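Local coordinates for kelch repeat and BTB domain-containing protein A55 (Vaccinia virus WR, PDB 6I2M), which probably serves as a substrate-specific adapter of CUL3-containing E3 ubiquitin ligases, directing host proteins to ubiquitination and proteasomal degradation, at residues E111-L115 against N135-A141; I124-I128 against D156-L162; F143-L147 against I168-S172. All blocks are in the same frame, centred on the assembly; numbering follows the deposited sequence.

Contact 1. Residues E111-L115 against N135-A141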
ATOM      1  N   GLU A 111     -11.545 -18.557   3.012  1.00 69.62           N
ATOM      2  CA  GLU A 111     -12.280 -19.585   2.265  1.00 69.88           C
ATOM      3  C   GLU A 111     -11.327 -20.578   1.597  1.00 74.16           C
ATOM      4  O   GLU A 111     -11.565 -21.784   1.675  1.00 73.92           O
ATOM      5  CB  GLU A 111     -13.217 -18.961   1.218  1.00 71.44           C
ATOM      6  CG  GLU A 111     -14.548 -18.492   1.783  1.00 82.34           C
ATOM      7  CD  GLU A 111     -15.592 -18.064   0.766  1.00103.61           C
ATOM      8  OE1 GLU A 111     -15.222 -17.445  -0.258  1.00 98.60           O
ATOM      9  OE2 GLU A 111     -16.789 -18.339   1.007  1.00 97.80           O
ATOM     10  N   ASN A 112     -10.235 -20.071   0.979  1.00 70.82           N
ATOM     11  CA  ASN A 112      -9.212 -20.885   0.315  1.00 70.73           C
ATOM     12  C   ASN A 112      -8.482 -21.803   1.295  1.00 75.13           C
ATOM     13  O   ASN A 112      -8.165 -22.933   0.931  1.00 74.75           O
ATOM     14  CB  ASN A 112      -8.216 -20.011  -0.456  1.00 70.78           C
ATOM     15  CG  ASN A 112      -8.768 -19.338  -1.694  1.00 89.31           C
ATOM     16  OD1 ASN A 112      -9.859 -19.650  -2.193  1.00 82.19           O
ATOM     17  ND2 ASN A 112      -8.014 -18.390  -2.226  1.00 80.55           N
ATOM     18  N   TYR A 113      -8.237 -21.325   2.535  1.00 72.12           N
ATOM     19  CA  TYR A 113      -7.578 -22.087   3.604  1.00 72.11           C
ATOM     20  C   TYR A 113      -8.495 -23.210   4.104  1.00 76.42           C
ATOM     21  O   TYR A 113      -8.012 -24.314   4.365  1.00 75.97           O
ATOM     22  CB  TYR A 113      -7.174 -21.155   4.764  1.00 73.17           C
ATOM     23  CG  TYR A 113      -6.341 -21.821   5.841  1.00 74.92           C
ATOM     24  CD1 TYR A 113      -6.941 -22.413   6.949  1.00 76.83           C
ATOM     25  CD2 TYR A 113      -4.951 -21.827   5.771  1.00 75.74           C
ATOM     26  CE1 TYR A 113      -6.180 -23.017   7.950  1.00 77.48           C
ATOM     27  CE2 TYR A 113      -4.179 -22.426   6.767  1.00 76.62           C
ATOM     28  CZ  TYR A 113      -4.799 -23.022   7.854  1.00 83.84           C
ATOM     29  OH  TYR A 113      -4.045 -23.615   8.839  1.00 84.69           O
ATOM     30  N   ILE A 114      -9.807 -22.919   4.251  1.00 73.46           N
ATOM     31  CA  ILE A 114     -10.831 -23.864   4.706  1.00 73.64           C
ATOM     32  C   ILE A 114     -11.022 -24.988   3.673  1.00 78.32           C
ATOM     33  O   ILE A 114     -11.022 -26.157   4.054  1.00 78.08           O
ATOM     34  CB  ILE A 114     -12.154 -23.131   5.108  1.00 76.73           C
ATOM     35  CG1 ILE A 114     -11.949 -22.308   6.407  1.00 76.96           C
ATOM     36  CG2 ILE A 114     -13.340 -24.105   5.263  1.00 77.62           C
ATOM     37  CD1 ILE A 114     -12.915 -21.125   6.621  1.00 83.95           C
ATOM     38  N   LEU A 115     -11.136 -24.631   2.375  1.00 75.37           N
ATOM     39  CA  LEU A 115     -11.301 -25.580   1.264  1.00 75.51           C
ATOM     40  C   LEU A 115     -10.070 -26.482   1.067  1.00 79.90           C
ATOM     41  O   LEU A 115     -10.225 -27.657   0.732  1.00 79.57           O
ATOM     42  CB  LEU A 115     -11.634 -24.843  -0.047  1.00 75.48           C
ATOM     43  CG  LEU A 115     -13.022 -24.203  -0.155  1.00 80.35           C
ATOM     44  CD1 LEU A 115     -13.005 -23.030  -1.117  1.00 80.44           C
ATOM     45  CD2 LEU A 115     -14.067 -25.213  -0.589  1.00 83.10           C
ATOM     46  N   ASN A 135     -23.276 -19.798   4.251  1.00 76.93           N
ATOM     47  CA  ASN A 135     -22.170 -19.871   3.294  1.00 75.88           C
ATOM     48  C   ASN A 135     -22.326 -21.145   2.458  1.00 79.15           C
ATOM     49  O   ASN A 135     -21.757 -22.183   2.801  1.00 78.01           O
ATOM     50  CB  ASN A 135     -20.813 -19.822   4.020  1.00 75.18           C
ATOM     51  CG  ASN A 135     -19.628 -19.557   3.120  1.00 95.08           C
ATOM     52  OD1 ASN A 135     -19.306 -20.331   2.212  1.00 88.83           O
ATOM     53  ND2 ASN A 135     -18.934 -18.459   3.368  1.00 87.12           N
ATOM     54  N   LYS A 136     -23.120 -21.057   1.368  1.00 76.20           N
ATOM     55  CA  LYS A 136     -23.432 -22.161   0.449  1.00 75.82           C
ATOM     56  C   LYS A 136     -22.210 -22.779  -0.251  1.00 78.52           C
ATOM     57  O   LYS A 136     -22.276 -23.939  -0.664  1.00 77.55           O
ATOM     58  CB  LYS A 136     -24.488 -21.732  -0.582  1.00 79.64           C
ATOM     59  CG  LYS A 136     -25.916 -21.880  -0.078  1.00 95.41           C
ATOM     60  CD  LYS A 136     -26.939 -21.504  -1.146  1.00106.90           C
ATOM     61  CE  LYS A 136     -28.352 -21.871  -0.752  1.00119.44           C
ATOM     62  NZ  LYS A 136     -28.901 -20.967   0.295  1.00129.59           N
ATOM     63  N   LYS A 137     -21.104 -22.012  -0.374  1.00 74.82           N
ATOM     64  CA  LYS A 137     -19.850 -22.448  -0.991  1.00 73.90           C
ATOM     65  C   LYS A 137     -19.182 -23.530  -0.132  1.00 77.50           C
ATOM     66  O   LYS A 137     -18.867 -24.606  -0.643  1.00 76.79           O
ATOM     67  CB  LYS A 137     -18.908 -21.247  -1.201  1.00 76.40           C
ATOM     68  CG  LYS A 137     -17.700 -21.543  -2.078  1.00 88.94           C
ATOM     69  CD  LYS A 137     -16.749 -20.361  -2.127  1.00 98.60           C
ATOM     70  CE  LYS A 137     -15.527 -20.662  -2.956  1.00108.35           C
ATOM     71  NZ  LYS A 137     -14.587 -19.512  -2.985  1.00117.27           N
ATOM     72  N   ILE A 138     -18.985 -23.245   1.171  1.00 74.28           N
ATOM     73  CA  ILE A 138     -18.380 -24.174   2.129  1.00 73.85           C
ATOM     74  C   ILE A 138     -19.412 -25.241   2.555  1.00 77.91           C
ATOM     75  O   ILE A 138     -19.027 -26.393   2.760  1.00 76.99           O
ATOM     76  CB  ILE A 138     -17.693 -23.415   3.311  1.00 77.10           C
ATOM     77  CG1 ILE A 138     -16.498 -22.575   2.787  1.00 77.60           C
ATOM     78  CG2 ILE A 138     -17.232 -24.369   4.438  1.00 77.79           C
ATOM     79  CD1 ILE A 138     -16.040 -21.430   3.680  1.00 85.46           C
ATOM     80  N   GLU A 139     -20.717 -24.872   2.620  1.00 75.33           N
ATOM     81  CA  GLU A 139     -21.822 -25.775   2.981  1.00 75.53           C
ATOM     82  C   GLU A 139     -21.912 -26.989   2.057  1.00 79.69           C
ATOM     83  O   GLU A 139     -22.163 -28.093   2.537  1.00 79.23           O
ATOM     84  CB  GLU A 139     -23.162 -25.026   3.014  1.00 77.81           C
ATOM     85  CG  GLU A 139     -24.076 -25.460   4.148  1.00 89.14           C
ATOM     86  CD  GLU A 139     -25.174 -26.454   3.814  1.00111.30           C
ATOM     87  OE1 GLU A 139     -25.125 -27.075   2.726  1.00107.82           O
ATOM     88  OE2 GLU A 139     -26.089 -26.617   4.652  1.00105.80           O
ATOM     89  N   SER A 140     -21.691 -26.786   0.743  1.00 76.55           N
ATOM     90  CA  SER A 140     -21.712 -27.847  -0.265  1.00 76.37           C
ATOM     91  C   SER A 140     -20.433 -28.690  -0.208  1.00 79.60           C
ATOM     92  O   SER A 140     -20.511 -29.912  -0.336  1.00 79.15           O
ATOM     93  CB  SER A 140     -21.896 -27.260  -1.661  1.00 80.22           C
ATOM     94  OG  SER A 140     -23.131 -26.572  -1.778  1.00 89.96           O
ATOM     95  N   ALA A 141     -19.265 -28.037  -0.010  1.00 75.79           N
ATOM     96  CA  ALA A 141     -17.947 -28.676   0.063  1.00 75.33           C
ATOM     97  C   ALA A 141     -17.775 -29.555   1.306  1.00 79.50           C
ATOM     98  O   ALA A 141     -17.222 -30.651   1.200  1.00 79.10           O
ATOM     99  CB  ALA A 141     -16.852 -27.626   0.003  1.00 75.98           C
TER
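Glu111 reaches across from helix 104-116 to two polar partners at the start of helix 136-147, one for each carboxylate oxygen. Its CG lies beside the backbone N (chi1 -82°) and the chain then runs extended, which carries the carboxylate over to Asn135 and Lys137. Asn135 ND2 donates to Glu111 OE2 over 3.2 Å on the anti side, somewhat out of the carboxylate plane, with the acceptor almost in the plane of the amide; the two flat groups stand 78° apart. The other oxygen, Glu111 OE1, forms a salt bridge with Lys137 NZ at 3.5 Å, a long contact whose hydrogen bond is weak. Asn135 is also the N-cap of its helix: its OD1 accepts from Ile138 N at 3.1 Å, so the two ends of one amide serve different helices and its rotation is well defined. The helical segments run parallel, 4° between their directions and 11.0 Å between their axes. This chain is the BTB-BACK portion of a BTB-Kelch protein, without the Kelch repeats, and the contact joins a helix of the BTB/POZ range to one of the BACK range. Next to the polar group, toward the C-terminal ends of the segments, the contact turns apolar. Ile138 CD1 packs on the aliphatic Glu111 CG at 3.8 Å, while Ile138 CG2 meets Ile114 CG2 at 4.0 Å, the side chains roughly perpendicular. Leu115 splits its branches: CD1 rests against Lys137 CE at 3.9 Å, and CD2 touches Ala141 CB at 3.7 Å. Leu95 of helix 91-101 touches Glu111, Ile114 and Ile138.

Contact 2. Residues I124-I128 against D156-L162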
ATOM      1  N   ILE A 124     -16.939 -32.054   9.399  1.00 82.43           N
ATOM      2  CA  ILE A 124     -18.057 -32.276  10.321  1.00 82.02           C
ATOM      3  C   ILE A 124     -18.417 -30.982  11.095  1.00 85.03           C
ATOM      4  O   ILE A 124     -19.600 -30.713  11.312  1.00 84.53           O
ATOM      5  CB  ILE A 124     -17.776 -33.516  11.233  1.00 85.73           C
ATOM      6  CG1 ILE A 124     -19.016 -33.918  12.063  1.00 86.13           C
ATOM      7  CG2 ILE A 124     -16.522 -33.349  12.112  1.00 87.12           C
ATOM      8  CD1 ILE A 124     -19.240 -35.411  12.148  1.00 93.70           C
ATOM      9  N   ASP A 125     -17.402 -30.164  11.440  1.00 81.05           N
ATOM     10  CA  ASP A 125     -17.559 -28.899  12.158  1.00 80.46           C
ATOM     11  C   ASP A 125     -17.874 -27.729  11.217  1.00 82.93           C
ATOM     12  O   ASP A 125     -18.678 -26.865  11.575  1.00 82.57           O
ATOM     13  CB  ASP A 125     -16.301 -28.607  13.000  1.00 82.93           C
ATOM     14  CG  ASP A 125     -16.362 -27.352  13.852  1.00 94.38           C
ATOM     15  OD1 ASP A 125     -17.392 -27.139  14.531  1.00 95.13           O
ATOM     16  OD2 ASP A 125     -15.370 -26.592  13.856  1.00100.93           O
ATOM     17  N   PHE A 126     -17.244 -27.701  10.022  1.00 78.43           N
ATOM     18  CA  PHE A 126     -17.426 -26.640   9.027  1.00 77.59           C
ATOM     19  C   PHE A 126     -18.806 -26.639   8.351  1.00 80.35           C
ATOM     20  O   PHE A 126     -19.208 -25.601   7.818  1.00 80.02           O
ATOM     21  CB  PHE A 126     -16.299 -26.653   7.980  1.00 79.32           C
ATOM     22  CG  PHE A 126     -14.999 -26.066   8.478  1.00 81.27           C
ATOM     23  CD1 PHE A 126     -14.852 -24.693   8.640  1.00 84.47           C
ATOM     24  CD2 PHE A 126     -13.917 -26.885   8.775  1.00 83.85           C
ATOM     25  CE1 PHE A 126     -13.652 -24.152   9.110  1.00 85.95           C
ATOM     26  CE2 PHE A 126     -12.715 -26.342   9.241  1.00 87.35           C
ATOM     27  CZ  PHE A 126     -12.589 -24.979   9.402  1.00 85.54           C
ATOM     28  N   TYR A 127     -19.532 -27.776   8.380  1.00 76.12           N
ATOM     29  CA  TYR A 127     -20.873 -27.880   7.794  1.00 75.77           C
ATOM     30  C   TYR A 127     -21.910 -27.148   8.650  1.00 79.27           C
ATOM     31  O   TYR A 127     -22.691 -26.363   8.110  1.00 79.17           O
ATOM     32  CB  TYR A 127     -21.273 -29.350   7.557  1.00 76.89           C
ATOM     33  CG  TYR A 127     -22.721 -29.546   7.155  1.00 78.96           C
ATOM     34  CD1 TYR A 127     -23.136 -29.345   5.843  1.00 81.09           C
ATOM     35  CD2 TYR A 127     -23.675 -29.946   8.088  1.00 80.04           C
ATOM     36  CE1 TYR A 127     -24.469 -29.518   5.469  1.00 82.45           C
ATOM     37  CE2 TYR A 127     -25.011 -30.115   7.729  1.00 81.55           C
ATOM     38  CZ  TYR A 127     -25.403 -29.906   6.416  1.00 89.09           C
ATOM     39  OH  TYR A 127     -26.718 -30.083   6.057  1.00 90.69           O
ATOM     40  N   ILE A 128     -21.916 -27.414   9.979  1.00 75.27           N
ATOM     41  CA  ILE A 128     -22.821 -26.798  10.964  1.00 75.18           C
ATOM     42  C   ILE A 128     -22.571 -25.275  11.012  1.00 78.62           C
ATOM     43  O   ILE A 128     -23.514 -24.500  11.192  1.00 78.52           O
ATOM     44  CB  ILE A 128     -22.699 -27.486  12.365  1.00 78.17           C
ATOM     45  CG1 ILE A 128     -22.763 -29.033  12.245  1.00 78.43           C
ATOM     46  CG2 ILE A 128     -23.769 -26.968  13.346  1.00 79.23           C
ATOM     47  CD1 ILE A 128     -22.114 -29.815  13.400  1.00 85.31           C
ATOM     48  N   ASP A 156     -17.047 -40.628  15.241  1.00 83.86           N
ATOM     49  CA  ASP A 156     -16.380 -39.371  15.603  1.00 83.64           C
ATOM     50  C   ASP A 156     -17.128 -38.624  16.720  1.00 87.58           C
ATOM     51  O   ASP A 156     -18.340 -38.793  16.872  1.00 87.01           O
ATOM     52  CB  ASP A 156     -16.211 -38.479  14.354  1.00 85.10           C
ATOM     53  CG  ASP A 156     -15.278 -37.292  14.515  1.00 95.02           C
ATOM     54  OD1 ASP A 156     -14.087 -37.509  14.829  1.00 96.01           O
ATOM     55  OD2 ASP A 156     -15.736 -36.147  14.308  1.00100.00           O
ATOM     56  N   GLU A 157     -16.391 -37.812  17.506  1.00 84.42           N
ATOM     57  CA  GLU A 157     -16.895 -37.021  18.636  1.00 84.28           C
ATOM     58  C   GLU A 157     -17.927 -35.959  18.232  1.00 87.82           C
ATOM     59  O   GLU A 157     -18.927 -35.788  18.932  1.00 87.36           O
ATOM     60  CB  GLU A 157     -15.730 -36.349  19.387  1.00 85.69           C
ATOM     61  CG  GLU A 157     -14.821 -37.306  20.140  1.00 97.50           C
ATOM     62  CD  GLU A 157     -13.612 -36.645  20.774  1.00118.95           C
ATOM     63  OE1 GLU A 157     -13.785 -35.929  21.787  1.00113.90           O
ATOM     64  OE2 GLU A 157     -12.488 -36.847  20.260  1.00113.50           O
ATOM     65  N   ASN A 158     -17.679 -35.251  17.111  1.00 84.21           N
ATOM     66  CA  ASN A 158     -18.522 -34.165  16.595  1.00 83.58           C
ATOM     67  C   ASN A 158     -19.825 -34.622  15.903  1.00 87.56           C
ATOM     68  O   ASN A 158     -20.624 -33.771  15.503  1.00 86.74           O
ATOM     69  CB  ASN A 158     -17.710 -33.256  15.661  1.00 84.23           C
ATOM     70  CG  ASN A 158     -16.468 -32.659  16.281  1.00109.40           C
ATOM     71  OD1 ASN A 158     -16.529 -31.837  17.203  1.00104.30           O
ATOM     72  ND2 ASN A 158     -15.308 -33.054  15.777  1.00101.86           N
ATOM     73  N   PHE A 159     -20.047 -35.949  15.784  1.00 84.70           N
ATOM     74  CA  PHE A 159     -21.230 -36.537  15.143  1.00 84.77           C
ATOM     75  C   PHE A 159     -22.554 -36.222  15.850  1.00 89.36           C
ATOM     76  O   PHE A 159     -23.590 -36.140  15.187  1.00 88.79           O
ATOM     77  CB  PHE A 159     -21.048 -38.054  14.966  1.00 86.83           C
ATOM     78  CG  PHE A 159     -22.043 -38.720  14.042  1.00 88.36           C
ATOM     79  CD1 PHE A 159     -22.054 -38.434  12.680  1.00 91.22           C
ATOM     80  CD2 PHE A 159     -22.945 -39.657  14.526  1.00 90.65           C
ATOM     81  CE1 PHE A 159     -22.972 -39.051  11.827  1.00 92.15           C
ATOM     82  CE2 PHE A 159     -23.853 -40.283  13.668  1.00 93.42           C
ATOM     83  CZ  PHE A 159     -23.870 -39.967  12.328  1.00 91.34           C
ATOM     84  N   LYS A 160     -22.514 -36.035  17.183  1.00 86.76           N
ATOM     85  CA  LYS A 160     -23.680 -35.725  18.017  1.00 87.10           C
ATOM     86  C   LYS A 160     -24.277 -34.331  17.752  1.00 91.38           C
ATOM     87  O   LYS A 160     -25.472 -34.130  17.973  1.00 91.14           O
ATOM     88  CB  LYS A 160     -23.361 -35.920  19.516  1.00 89.95           C
ATOM     89  CG  LYS A 160     -22.174 -35.101  20.036  1.00103.78           C
ATOM     90  CD  LYS A 160     -21.899 -35.371  21.506  1.00113.45           C
ATOM     91  CE  LYS A 160     -20.725 -34.567  22.007  1.00123.11           C
ATOM     92  NZ  LYS A 160     -20.489 -34.783  23.457  1.00132.27           N
ATOM     93  N   TYR A 161     -23.445 -33.379  17.281  1.00 88.04           N
ATOM     94  CA  TYR A 161     -23.847 -31.997  16.999  1.00 87.75           C
ATOM     95  C   TYR A 161     -24.669 -31.832  15.711  1.00 92.46           C
ATOM     96  O   TYR A 161     -25.333 -30.804  15.553  1.00 91.84           O
ATOM     97  CB  TYR A 161     -22.626 -31.057  17.000  1.00 88.24           C
ATOM     98  CG  TYR A 161     -21.869 -31.042  18.312  1.00 89.96           C
ATOM     99  CD1 TYR A 161     -22.309 -30.271  19.385  1.00 91.89           C
ATOM    100  CD2 TYR A 161     -20.708 -31.789  18.477  1.00 90.83           C
ATOM    101  CE1 TYR A 161     -21.619 -30.256  20.596  1.00 92.70           C
ATOM    102  CE2 TYR A 161     -20.006 -31.779  19.682  1.00 91.81           C
ATOM    103  CZ  TYR A 161     -20.466 -31.012  20.741  1.00 98.99           C
ATOM    104  OH  TYR A 161     -19.779 -30.999  21.930  1.00 99.84           O
ATOM    105  N   LEU A 162     -24.634 -32.834  14.803  1.00 89.94           N
ATOM    106  CA  LEU A 162     -25.383 -32.810  13.541  1.00 90.13           C
ATOM    107  C   LEU A 162     -26.886 -32.931  13.794  1.00 95.16           C
ATOM    108  O   LEU A 162     -27.330 -33.865  14.467  1.00 95.06           O
ATOM    109  CB  LEU A 162     -24.894 -33.899  12.564  1.00 90.31           C
ATOM    110  CG  LEU A 162     -23.515 -33.684  11.928  1.00 94.65           C
ATOM    111  CD1 LEU A 162     -22.912 -34.997  11.495  1.00 95.06           C
ATOM    112  CD2 LEU A 162     -23.584 -32.728  10.742  1.00 96.79           C
TER
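Ile124 projects from helix 120-132 into the loop 156-162, and each of its outer carbons meets a different part of that loop. With CG1 opposite the backbone N (chi1 -171°), the chain carries CD1 forward to Leu162 CD1 at 3.8 Å, the two side chains standing nearly square to each other. The same Ile124 CD1 comes to the edge of the Phe159 ring, close to the ring plane, 4.2 Å from Phe159 CD1. Ile124 CG2 packs on Asn158 CB at 3.7 Å and lies 3.6 Å from Asp156 OD2; the Ile124 and Asp156 side chains run antiparallel past each other, so the carboxylate lies alongside a methyl group. A weak bond from Asn158 ND2 to Asp156 OD2 links the two polar side chains within the loop. One helical turn further on, Leu162 CD2 is set against Tyr127 CD2 at 3.8 Å, coming at the ring on a slant. That same methyl lies 4.1 Å from Ile128 CG1. With CD1 on Ile124 and CD2 on Tyr127 and Ile128, Leu162 touches three residues of the helix. Ile128 CD1 rests against Tyr161 CB at 3.8 Å, while the Tyr161 ring extends off from the helix. Trp191 of helix 184-195 meets Phe159 edge to face and donates from NE1 to Leu162 O. The arrangement is that of a helical BACK region, in which the linker between helices 150-153 and 164-171 is packed by apolar side chains against helix 120-132.

Contact 3. Residues F143-L147 against I168-S172; sequences FNTIL and IKILS
Lys169 lays its extended chain aslant the Phe143 ring, bringing CE over one face; the ring itself is placed by a chi1 of -175°, with CG opposite the backbone N. Lys169 NZ lies 5.0 Å from the centroid of the Phe143 ring and 26° off the ring normal, an off-centre cation-pi interaction. The ammonium group also has a salt bridge to Glu139 OE1, one helical turn before Phe143, so the ring is a second partner to that charge. The aliphatic part of the lysine contributes too, Lys169 CG standing 3.7 Å from Phe143 CE1. The ring edge meets the lysine's backbone carbonyl: Lys169 C lies in the ring plane, and Lys169 O is 3.3 Å from Phe143 CZ.

Apolar contacts converge on Ile170. Its CG1 is 3.7 Å from Phe143 CE1, at a slant to the ring. Ile170 CD1 meets Ile146 CG2 at 3.9 Å, with the side chains roughly perpendicular, whereas Ile170 CG2 touches Leu147 CD1 at 3.8 Å, those two side chains pointing in opposing directions alongside each other. Leu147 CD1 also sits over one face of the Phe143 ring, 3.8 Å above its plane and offset toward the rim. Ile150 of helix 150-153 touches Ile170 as well. Ile170 of helix 164-171 packing against Phe143, Ile146 and Leu147 of helix 136-147, bordered by a lysine lying over an aromatic ring, is helix-on-helix packing within the all-helical BACK region.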
ATOM      1  N   PHE A 143     -20.288 -30.840   3.006  1.00 76.99           N
ATOM      2  CA  PHE A 143     -21.306 -31.873   2.815  1.00 77.22           C
ATOM      3  C   PHE A 143     -20.721 -33.025   1.991  1.00 81.38           C
ATOM      4  O   PHE A 143     -20.926 -34.186   2.345  1.00 81.28           O
ATOM      5  CB  PHE A 143     -22.543 -31.277   2.121  1.00 79.47           C
ATOM      6  CG  PHE A 143     -23.726 -32.200   1.957  1.00 81.66           C
ATOM      7  CD1 PHE A 143     -24.642 -32.373   2.987  1.00 85.21           C
ATOM      8  CD2 PHE A 143     -23.957 -32.854   0.752  1.00 84.11           C
ATOM      9  CE1 PHE A 143     -25.749 -33.212   2.828  1.00 86.85           C
ATOM     10  CE2 PHE A 143     -25.062 -33.695   0.594  1.00 87.69           C
ATOM     11  CZ  PHE A 143     -25.950 -33.868   1.633  1.00 86.22           C
ATOM     12  N   ASN A 144     -19.974 -32.697   0.912  1.00 77.77           N
ATOM     13  CA  ASN A 144     -19.319 -33.672   0.035  1.00 77.61           C
ATOM     14  C   ASN A 144     -18.210 -34.430   0.770  1.00 81.50           C
ATOM     15  O   ASN A 144     -18.053 -35.634   0.558  1.00 81.39           O
ATOM     16  CB  ASN A 144     -18.762 -32.994  -1.226  1.00 77.93           C
ATOM     17  CG  ASN A 144     -19.805 -32.417  -2.157  1.00100.46           C
ATOM     18  OD1 ASN A 144     -20.871 -32.998  -2.398  1.00 95.10           O
ATOM     19  ND2 ASN A 144     -19.506 -31.255  -2.719  1.00 92.16           N
ATOM     20  N   THR A 145     -17.457 -33.727   1.644  1.00 77.94           N
ATOM     21  CA  THR A 145     -16.364 -34.297   2.439  1.00 78.16           C
ATOM     22  C   THR A 145     -16.925 -35.174   3.583  1.00 82.38           C
ATOM     23  O   THR A 145     -16.255 -36.121   3.998  1.00 82.55           O
ATOM     24  CB  THR A 145     -15.379 -33.201   2.885  1.00 85.97           C
ATOM     25  OG1 THR A 145     -15.137 -32.321   1.787  1.00 85.89           O
ATOM     26  CG2 THR A 145     -14.045 -33.764   3.369  1.00 84.99           C
ATOM     27  N   ILE A 146     -18.160 -34.885   4.057  1.00 78.80           N
ATOM     28  CA  ILE A 146     -18.842 -35.684   5.084  1.00 79.00           C
ATOM     29  C   ILE A 146     -19.311 -36.999   4.446  1.00 83.41           C
ATOM     30  O   ILE A 146     -19.086 -38.067   5.015  1.00 83.45           O
ATOM     31  CB  ILE A 146     -19.990 -34.890   5.786  1.00 81.92           C
ATOM     32  CG1 ILE A 146     -19.423 -34.016   6.920  1.00 82.31           C
ATOM     33  CG2 ILE A 146     -21.117 -35.809   6.320  1.00 82.93           C
ATOM     34  CD1 ILE A 146     -20.294 -32.852   7.323  1.00 89.85           C
ATOM     35  N   LEU A 147     -19.929 -36.904   3.251  1.00 80.00           N
ATOM     36  CA  LEU A 147     -20.453 -38.026   2.470  1.00 80.29           C
ATOM     37  C   LEU A 147     -19.371 -39.021   2.022  1.00 84.71           C
ATOM     38  O   LEU A 147     -19.657 -40.216   1.940  1.00 84.80           O
ATOM     39  CB  LEU A 147     -21.266 -37.503   1.269  1.00 80.25           C
ATOM     40  CG  LEU A 147     -22.800 -37.535   1.400  1.00 85.29           C
ATOM     41  CD1 LEU A 147     -23.310 -36.537   2.431  1.00 85.35           C
ATOM     42  CD2 LEU A 147     -23.457 -37.238   0.072  1.00 87.99           C
ATOM     43  N   ILE A 168     -31.213 -36.194   7.454  1.00 99.39           N
ATOM     44  CA  ILE A 168     -32.162 -36.492   6.375  1.00 99.67           C
ATOM     45  C   ILE A 168     -31.522 -36.107   5.032  1.00103.63           C
ATOM     46  O   ILE A 168     -31.581 -36.897   4.092  1.00103.15           O
ATOM     47  CB  ILE A 168     -33.549 -35.811   6.621  1.00103.39           C
ATOM     48  CG1 ILE A 168     -34.229 -36.377   7.892  1.00104.03           C
ATOM     49  CG2 ILE A 168     -34.483 -35.946   5.399  1.00104.62           C
ATOM     50  CD1 ILE A 168     -35.252 -35.440   8.573  1.00111.59           C
ATOM     51  N   LYS A 169     -30.872 -34.921   4.970  1.00100.29           N
ATOM     52  CA  LYS A 169     -30.183 -34.379   3.791  1.00100.03           C
ATOM     53  C   LYS A 169     -29.035 -35.286   3.315  1.00104.15           C
ATOM     54  O   LYS A 169     -28.845 -35.439   2.106  1.00103.79           O
ATOM     55  CB  LYS A 169     -29.664 -32.957   4.085  1.00102.01           C
ATOM     56  CG  LYS A 169     -29.325 -32.143   2.841  1.00114.30           C
ATOM     57  CD  LYS A 169     -28.651 -30.828   3.196  1.00122.66           C
ATOM     58  CE  LYS A 169     -28.206 -30.078   1.966  1.00132.21           C
ATOM     59  NZ  LYS A 169     -27.494 -28.822   2.317  1.00140.37           N
ATOM     60  N   ILE A 170     -28.283 -35.881   4.264  1.00100.89           N
ATOM     61  CA  ILE A 170     -27.153 -36.778   3.995  1.00100.68           C
ATOM     62  C   ILE A 170     -27.630 -38.112   3.379  1.00105.22           C
ATOM     63  O   ILE A 170     -27.114 -38.518   2.335  1.00104.76           O
ATOM     64  CB  ILE A 170     -26.268 -36.952   5.276  1.00103.54           C
ATOM     65  CG1 ILE A 170     -25.422 -35.681   5.541  1.00103.61           C
ATOM     66  CG2 ILE A 170     -25.369 -38.196   5.200  1.00104.22           C
ATOM     67  CD1 ILE A 170     -24.946 -35.474   7.000  1.00110.63           C
ATOM     68  N   LEU A 171     -28.623 -38.765   4.013  1.00102.29           N
ATOM     69  CA  LEU A 171     -29.182 -40.055   3.589  1.00102.32           C
ATOM     70  C   LEU A 171     -30.187 -39.960   2.422  1.00106.93           C
ATOM     71  O   LEU A 171     -30.472 -40.980   1.793  1.00106.58           O
ATOM     72  CB  LEU A 171     -29.843 -40.768   4.791  1.00102.37           C
ATOM     73  CG  LEU A 171     -28.959 -41.082   6.006  1.00106.79           C
ATOM     74  CD1 LEU A 171     -29.783 -41.139   7.277  1.00107.06           C
ATOM     75  CD2 LEU A 171     -28.195 -42.386   5.820  1.00109.00           C
ATOM     76  N   SER A 172     -30.710 -38.742   2.148  1.00103.95           N
ATOM     77  CA  SER A 172     -31.728 -38.387   1.144  1.00104.32           C
ATOM     78  C   SER A 172     -31.707 -39.184  -0.172  1.00108.32           C
ATOM     79  O   SER A 172     -32.713 -39.826  -0.487  1.00108.19           O
ATOM     80  CB  SER A 172     -31.671 -36.893   0.829  1.00108.15           C
ATOM     81  OG  SER A 172     -32.826 -36.461   0.127  1.00117.66           O
TER

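Overall arrangement
Contacts 1 and 3 both use helix 136-147: its first turns meet helix 104-116, and its last turns meet helix 164-171. Contact 2 instead joins helix 120-132 to the loop preceding helix 164-171. Contact 3 is the most buried, while contacts 1 and 2 are partly buried. Polar chemistry prevails at the outer part of contact 1, where the BTB/POZ and BACK regions meet; contact 2 is almost wholly apolar, and contact 3 adds a cation-pi interaction to an apolar centre. The three form a continuous structure: Glu139 and Lys169 tie contact 1 to contact 3, Ile114 packs on Phe126, and Tyr127 lies against Phe143, Ile146 and Lys169.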